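Local coordinates for protein putative alcohol dehydrogenase (Sinorhizobium meliloti, PDB 4J6F) that probably oxidises alcohols with a nicotinamide cofactor, as medium-chain alcohol dehydrogenases do, at residues 201-206 with 297-302; 208-213 with 275-280. All coordinates share one frame; numbering follows the deposited sequence.

Interaction 1: residues 201-206 with 297-302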
loop_
_atom_site.group_PDB
_atom_site.type_symbol
_atom_site.label_atom_id
_atom_site.label_comp_id
_atom_site.label_asym_id
_atom_site.label_seq_id
_atom_site.Cartn_x
_atom_site.Cartn_y
_atom_site.Cartn_z
ATOM N N ARG A 201 -7.120 -0.177 8.761
ATOM C CA ARG A 201 -6.338 -0.689 7.634
ATOM C C ARG A 201 -4.862 -0.407 7.816
ATOM O O ARG A 201 -4.015 -1.198 7.424
ATOM C CB ARG A 201 -6.824 -0.076 6.323
ATOM C CG ARG A 201 -8.146 -0.637 5.824
ATOM C CD ARG A 201 -7.986 -2.028 5.232
ATOM N NE ARG A 201 -6.957 -2.015 4.206
ATOM C CZ ARG A 201 -7.110 -1.443 3.017
ATOM N NH1 ARG A 201 -8.266 -0.858 2.695
ATOM N NH2 ARG A 201 -6.104 -1.446 2.155
ATOM N N ALA A 202 -4.561 0.736 8.415
ATOM C CA ALA A 202 -3.193 1.105 8.734
ATOM C C ALA A 202 -2.712 0.487 10.050
ATOM O O ALA A 202 -1.557 0.664 10.424
ATOM C CB ALA A 202 -3.070 2.619 8.778
ATOM N N ARG A 203 -3.601 -0.214 10.760
ATOM C CA ARG A 203 -3.276 -0.846 12.049
ATOM C C ARG A 203 -2.670 0.114 13.080
ATOM O O ARG A 203 -1.713 -0.251 13.776
ATOM C CB ARG A 203 -2.320 -2.009 11.831
ATOM C CG ARG A 203 -2.931 -3.194 11.109
ATOM C CD ARG A 203 -1.869 -4.187 10.664
ATOM N NE ARG A 203 -1.100 -3.688 9.522
ATOM C CZ ARG A 203 0.152 -3.240 9.580
ATOM N NH1 ARG A 203 0.745 -2.818 8.478
ATOM N NH2 ARG A 203 0.817 -3.208 10.724
ATOM N N LEU A 204 -3.216 1.325 13.179
ATOM C CA LEU A 204 -2.684 2.329 14.086
ATOM C C LEU A 204 -2.886 1.930 15.550
ATOM O O LEU A 204 -4.004 1.688 15.980
ATOM C CB LEU A 204 -3.312 3.686 13.809
ATOM C CG LEU A 204 -2.992 4.835 14.769
ATOM C CD1 LEU A 204 -1.511 5.194 14.740
ATOM C CD2 LEU A 204 -3.848 6.064 14.473
ATOM N N ALA A 205 -1.792 1.881 16.306
ATOM C CA ALA A 205 -1.785 1.387 17.689
ATOM C C ALA A 205 -1.641 2.519 18.704
ATOM O O ALA A 205 -1.158 3.604 18.360
ATOM C CB ALA A 205 -0.642 0.400 17.873
ATOM N N ALA A 206 -2.033 2.244 19.954
ATOM C CA ALA A 206 -1.790 3.147 21.085
ATOM C C ALA A 206 -0.330 3.582 21.122
ATOM O O ALA A 206 0.570 2.759 20.907
ATOM C CB ALA A 206 -2.160 2.469 22.385
ATOM N N GLU A 297 9.145 1.670 6.864
ATOM C CA GLU A 297 8.160 0.677 7.355
ATOM C C GLU A 297 6.861 1.313 7.847
ATOM O O GLU A 297 6.033 0.647 8.469
ATOM C CB GLU A 297 8.753 -0.239 8.424
ATOM C CG GLU A 297 9.946 -1.025 7.903
ATOM C CD GLU A 297 10.520 -2.015 8.903
ATOM O OE1 GLU A 297 10.573 -3.229 8.580
ATOM O OE2 GLU A 297 10.925 -1.574 10.004
ATOM N N GLY A 298 6.696 2.606 7.565
ATOM C CA GLY A 298 5.499 3.344 7.930
ATOM C C GLY A 298 4.386 3.077 6.942
ATOM O O GLY A 298 4.613 2.499 5.879
ATOM N N ARG A 299 3.175 3.455 7.341
ATOM C CA ARG A 299 1.951 3.171 6.607
ATOM C C ARG A 299 1.186 4.426 6.214
ATOM O O ARG A 299 0.981 5.315 7.019
ATOM C CB ARG A 299 1.039 2.273 7.430
ATOM C CG ARG A 299 1.660 0.961 7.826
ATOM C CD ARG A 299 2.292 1.059 9.187
ATOM N NE ARG A 299 1.292 1.049 10.239
ATOM C CZ ARG A 299 1.548 1.347 11.502
ATOM N NH1 ARG A 299 2.769 1.676 11.859
ATOM N NH2 ARG A 299 0.590 1.316 12.399
ATOM N N TYR A 300 0.766 4.472 4.958
ATOM C CA TYR A 300 0.058 5.595 4.408
ATOM C C TYR A 300 -1.360 5.104 4.180
ATOM O O TYR A 300 -1.571 3.956 3.774
ATOM C CB TYR A 300 0.730 6.000 3.085
ATOM C CG TYR A 300 -0.066 6.967 2.241
ATOM C CD1 TYR A 300 -1.066 6.504 1.374
ATOM C CD2 TYR A 300 0.166 8.340 2.313
ATOM C CE1 TYR A 300 -1.814 7.379 0.610
ATOM C CE2 TYR A 300 -0.575 9.228 1.540
ATOM C CZ TYR A 300 -1.569 8.742 0.696
ATOM O OH TYR A 300 -2.315 9.607 -0.075
ATOM N N THR A 301 -2.336 5.955 4.438
ATOM C CA THR A 301 -3.709 5.577 4.193
ATOM C C THR A 301 -4.550 6.745 3.686
ATOM O O THR A 301 -4.347 7.875 4.095
ATOM C CB THR A 301 -4.330 4.940 5.437
ATOM O OG1 THR A 301 -5.620 4.411 5.101
ATOM C CG2 THR A 301 -4.444 5.952 6.570
ATOM N N THR A 302 -5.482 6.473 2.775
ATOM C CA THR A 302 -6.321 7.521 2.196
ATOM C C THR A 302 -7.711 7.015 1.821
ATOM O O THR A 302 -7.898 5.834 1.535
ATOM C CB THR A 302 -5.655 8.148 0.951
ATOM O OG1 THR A 302 -6.494 9.171 0.408
ATOM C CG2 THR A 302 -5.417 7.111 -0.126
#
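Arg299 reaches from strand 299-302 and takes hold of the Ala202 carbonyl side-on, two nitrogens closing on a single oxygen. NE lies 2.9 Å from Ala202 O and NH2 3.0 Å from it; the oxygen sits in the guanidinium plane, and NE in turn sits in the carbonyl plane. The hook shape comes from the torsions: CG stands anti to the carbonyl carbon, and the chain then turns at chi2 (94°) and again at chi3 (76°), laying the guanidinium alongside the loop from Ala202 to Leu204. Beyond the contact, NH2 also forms a salt bridge with Glu208. Arg203 crosses Arg299 at about a right angle, yet the two guanidinium planes are only 22° apart, with NH2 of Arg203 over one face of the Arg299 group. NH1 of Arg203 meets Arg299 CG at 3.9 Å and lies 4.3 Å from Arg299 NE; this approach of like charges is probably eased by the salt bridge from Arg203 NH1 to Glu324. The turn that offers the carbonyl is a Schellman motif: Arg203, the first residue to leave helical geometry after helix 189-201, has positive phi, two bonds run back into the last turn, and the chain then leads into strand 209-212 of the Rossmann-type sheet. An alanine in place of Arg299 is likely to leave the Ala202 oxygen without these two donors and Glu208 without this salt bridge, with the turn less firmly tied to the sheet. Beside this grip, the methyl of Ala202 points toward the strand, its CB 4.3 Å from Arg299 CB and 4.2 Å from Thr301 CG2.

Interaction 2: residues 208-213 with 275-280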
loop_
_atom_site.group_PDB
_atom_site.type_symbol
_atom_site.label_atom_id
_atom_site.label_comp_id
_atom_site.label_asym_id
_atom_site.label_seq_id
_atom_site.Cartn_x
_atom_site.Cartn_y
_atom_site.Cartn_z
ATOM N N GLU A 208 1.346 5.335 18.968
ATOM C CA GLU A 208 1.870 5.701 17.661
ATOM C C GLU A 208 1.482 7.123 17.232
ATOM O O GLU A 208 0.545 7.708 17.778
ATOM C CB GLU A 208 1.446 4.672 16.625
ATOM C CG GLU A 208 2.276 3.398 16.670
ATOM C CD GLU A 208 1.912 2.428 15.558
ATOM O OE1 GLU A 208 0.737 2.439 15.126
ATOM O OE2 GLU A 208 2.788 1.648 15.118
ATOM N N THR A 209 2.215 7.687 16.272
ATOM C CA THR A 209 1.889 9.020 15.764
ATOM C C THR A 209 1.249 8.968 14.376
ATOM O O THR A 209 1.760 8.310 13.462
ATOM C CB THR A 209 3.119 9.955 15.730
ATOM O OG1 THR A 209 3.700 10.029 17.036
ATOM C CG2 THR A 209 2.714 11.367 15.304
ATOM N N VAL A 210 0.132 9.668 14.220
ATOM C CA VAL A 210 -0.490 9.774 12.911
ATOM C C VAL A 210 -0.474 11.220 12.413
ATOM O O VAL A 210 -0.915 12.133 13.122
ATOM C CB VAL A 210 -1.912 9.153 12.893
ATOM C CG1 VAL A 210 -2.796 9.723 13.989
ATOM C CG2 VAL A 210 -2.553 9.326 11.533
ATOM N N LEU A 211 0.069 11.433 11.218
ATOM C CA LEU A 211 -0.011 12.744 10.569
ATOM C C LEU A 211 -1.270 12.785 9.686
ATOM O O LEU A 211 -1.463 11.912 8.814
ATOM C CB LEU A 211 1.242 13.027 9.737
ATOM C CG LEU A 211 1.402 14.415 9.108
ATOM C CD1 LEU A 211 1.567 15.484 10.176
ATOM C CD2 LEU A 211 2.596 14.446 8.165
ATOM N N VAL A 212 -2.125 13.781 9.935
ATOM C CA VAL A 212 -3.424 13.873 9.272
ATOM C C VAL A 212 -3.504 15.138 8.428
ATOM O O VAL A 212 -3.517 16.251 8.967
ATOM C CB VAL A 212 -4.590 13.908 10.292
ATOM C CG1 VAL A 212 -5.919 13.816 9.565
ATOM C CG2 VAL A 212 -4.464 12.790 11.314
ATOM N N THR A 213 -3.563 14.971 7.112
ATOM C CA THR A 213 -3.705 16.109 6.210
ATOM C C THR A 213 -5.183 16.382 5.975
ATOM O O THR A 213 -6.004 15.478 6.090
ATOM C CB THR A 213 -3.077 15.834 4.849
ATOM O OG1 THR A 213 -3.856 14.833 4.189
ATOM C CG2 THR A 213 -1.643 15.369 4.992
ATOM N N ILE A 275 7.061 9.639 12.421
ATOM C CA ILE A 275 5.680 9.509 12.005
ATOM C C ILE A 275 5.420 8.074 11.589
ATOM O O ILE A 275 6.049 7.574 10.661
ATOM C CB ILE A 275 5.358 10.464 10.837
ATOM C CG1 ILE A 275 5.640 11.918 11.230
ATOM C CG2 ILE A 275 3.918 10.283 10.375
ATOM C CD1 ILE A 275 4.887 12.408 12.454
ATOM N N ASP A 276 4.491 7.424 12.280
ATOM C CA ASP A 276 4.184 6.022 12.038
ATOM C C ASP A 276 3.201 5.875 10.891
ATOM O O ASP A 276 3.304 4.957 10.074
ATOM C CB ASP A 276 3.607 5.392 13.311
ATOM C CG ASP A 276 4.601 5.412 14.468
ATOM O OD1 ASP A 276 5.677 4.783 14.333
ATOM O OD2 ASP A 276 4.321 6.071 15.494
ATOM N N VAL A 277 2.237 6.791 10.844
ATOM C CA VAL A 277 1.133 6.703 9.909
ATOM C C VAL A 277 0.827 8.076 9.350
ATOM O O VAL A 277 0.839 9.069 10.082
ATOM C CB VAL A 277 -0.147 6.147 10.571
ATOM C CG1 VAL A 277 -1.317 6.230 9.599
ATOM C CG2 VAL A 277 0.060 4.712 11.053
ATOM N N VAL A 278 0.558 8.121 8.052
ATOM C CA VAL A 278 0.026 9.304 7.435
ATOM C C VAL A 278 -1.383 8.965 6.986
ATOM O O VAL A 278 -1.601 7.957 6.311
ATOM C CB VAL A 278 0.889 9.749 6.242
ATOM C CG1 VAL A 278 0.128 10.707 5.331
ATOM C CG2 VAL A 278 2.173 10.392 6.730
ATOM N N ALA A 279 -2.337 9.785 7.430
ATOM C CA ALA A 279 -3.718 9.764 6.961
ATOM C C ALA A 279 -3.865 10.969 6.035
ATOM O O ALA A 279 -3.811 12.129 6.472
ATOM C CB ALA A 279 -4.680 9.857 8.135
ATOM N N ASP A 280 -4.003 10.696 4.746
ATOM C CA ASP A 280 -4.020 11.738 3.727
ATOM C C ASP A 280 -5.418 11.956 3.176
ATOM O O ASP A 280 -6.061 11.012 2.715
ATOM C CB ASP A 280 -3.085 11.348 2.593
ATOM C CG ASP A 280 -2.928 12.434 1.561
ATOM O OD1 ASP A 280 -3.243 13.617 1.831
ATOM O OD2 ASP A 280 -2.461 12.094 0.459
#
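Two neighbouring parallel strands, 209-212 and 277-280, pair here in the middle of a six-stranded parallel sheet, their directions 24° apart. The ladder runs from Val210 opposite Val277 to Val212 opposite Ala279. Leu211 gives its N-H to Val277 O (2.7 Å) and receives the N-H of Ala279 on its own oxygen, while Thr213 N continues to Ala279 O. At the start of the ladder Thr209 O is shared by two donors, the backbone nitrogens of Val277 and Asp276. Asp276 also returns a bond through its side chain: with CG anti to its carbonyl carbon (chi1 -62°), the carboxylate swings back so that OD2 accepts Thr209 N at 2.8 Å through its anti lone pair. That carboxylate stacks against the one of Glu208, and OE2 of Glu208 comes within 4.3 Å of Asp276 OD1. The like charges are probably offset by Arg295, in a salt bridge with Asp276, and by Arg299, in one with Glu208 OE1, which also accepts the Ala205 N-H.

Val210 and Ala279 turn to one face, under helix 218-229, with CG2 of Val210 3.9 Å from Val277 CG1. On the other face Leu211 CB lies 3.9 Å from Ile275 CG2 and close to Val278, with helix 287-293 beyond. One residue pair beyond Val212 and Ala279, Thr213 OG1 donates to Asp280 OD1 at 2.7 Å; the backbone nitrogens of Val282 and Gly283 reach the same oxygen, and OD2 bonds the hydroxyl of Tyr300. The chain builds outward from strand 209-212 in one direction, then crosses back to lay 277-280 on its other side: the central pair, and the topological switch point, of a Rossmann fold.

Overall arrangement
The two contacts lie side by side, their centres about 7 Å apart, and share one sheet: strand 277-280 of interaction 2 is the neighbour of strand 299-302 of interaction 1. Thr301 N lies 2.8 Å from Val278 O, a probable backbone hydrogen bond joining them, and the pairing of Tyr300 with Asp280 is a second tie. The loop contact also meets the start of the central pair, where Glu208 of interaction 2 is the charged partner of Arg299 of interaction 1. In Rossmann folds the dinucleotide usually binds at the C-terminal ends of such strands, which here would place Thr213 and Asp280 nearer that region than the helix-end loop 201-206.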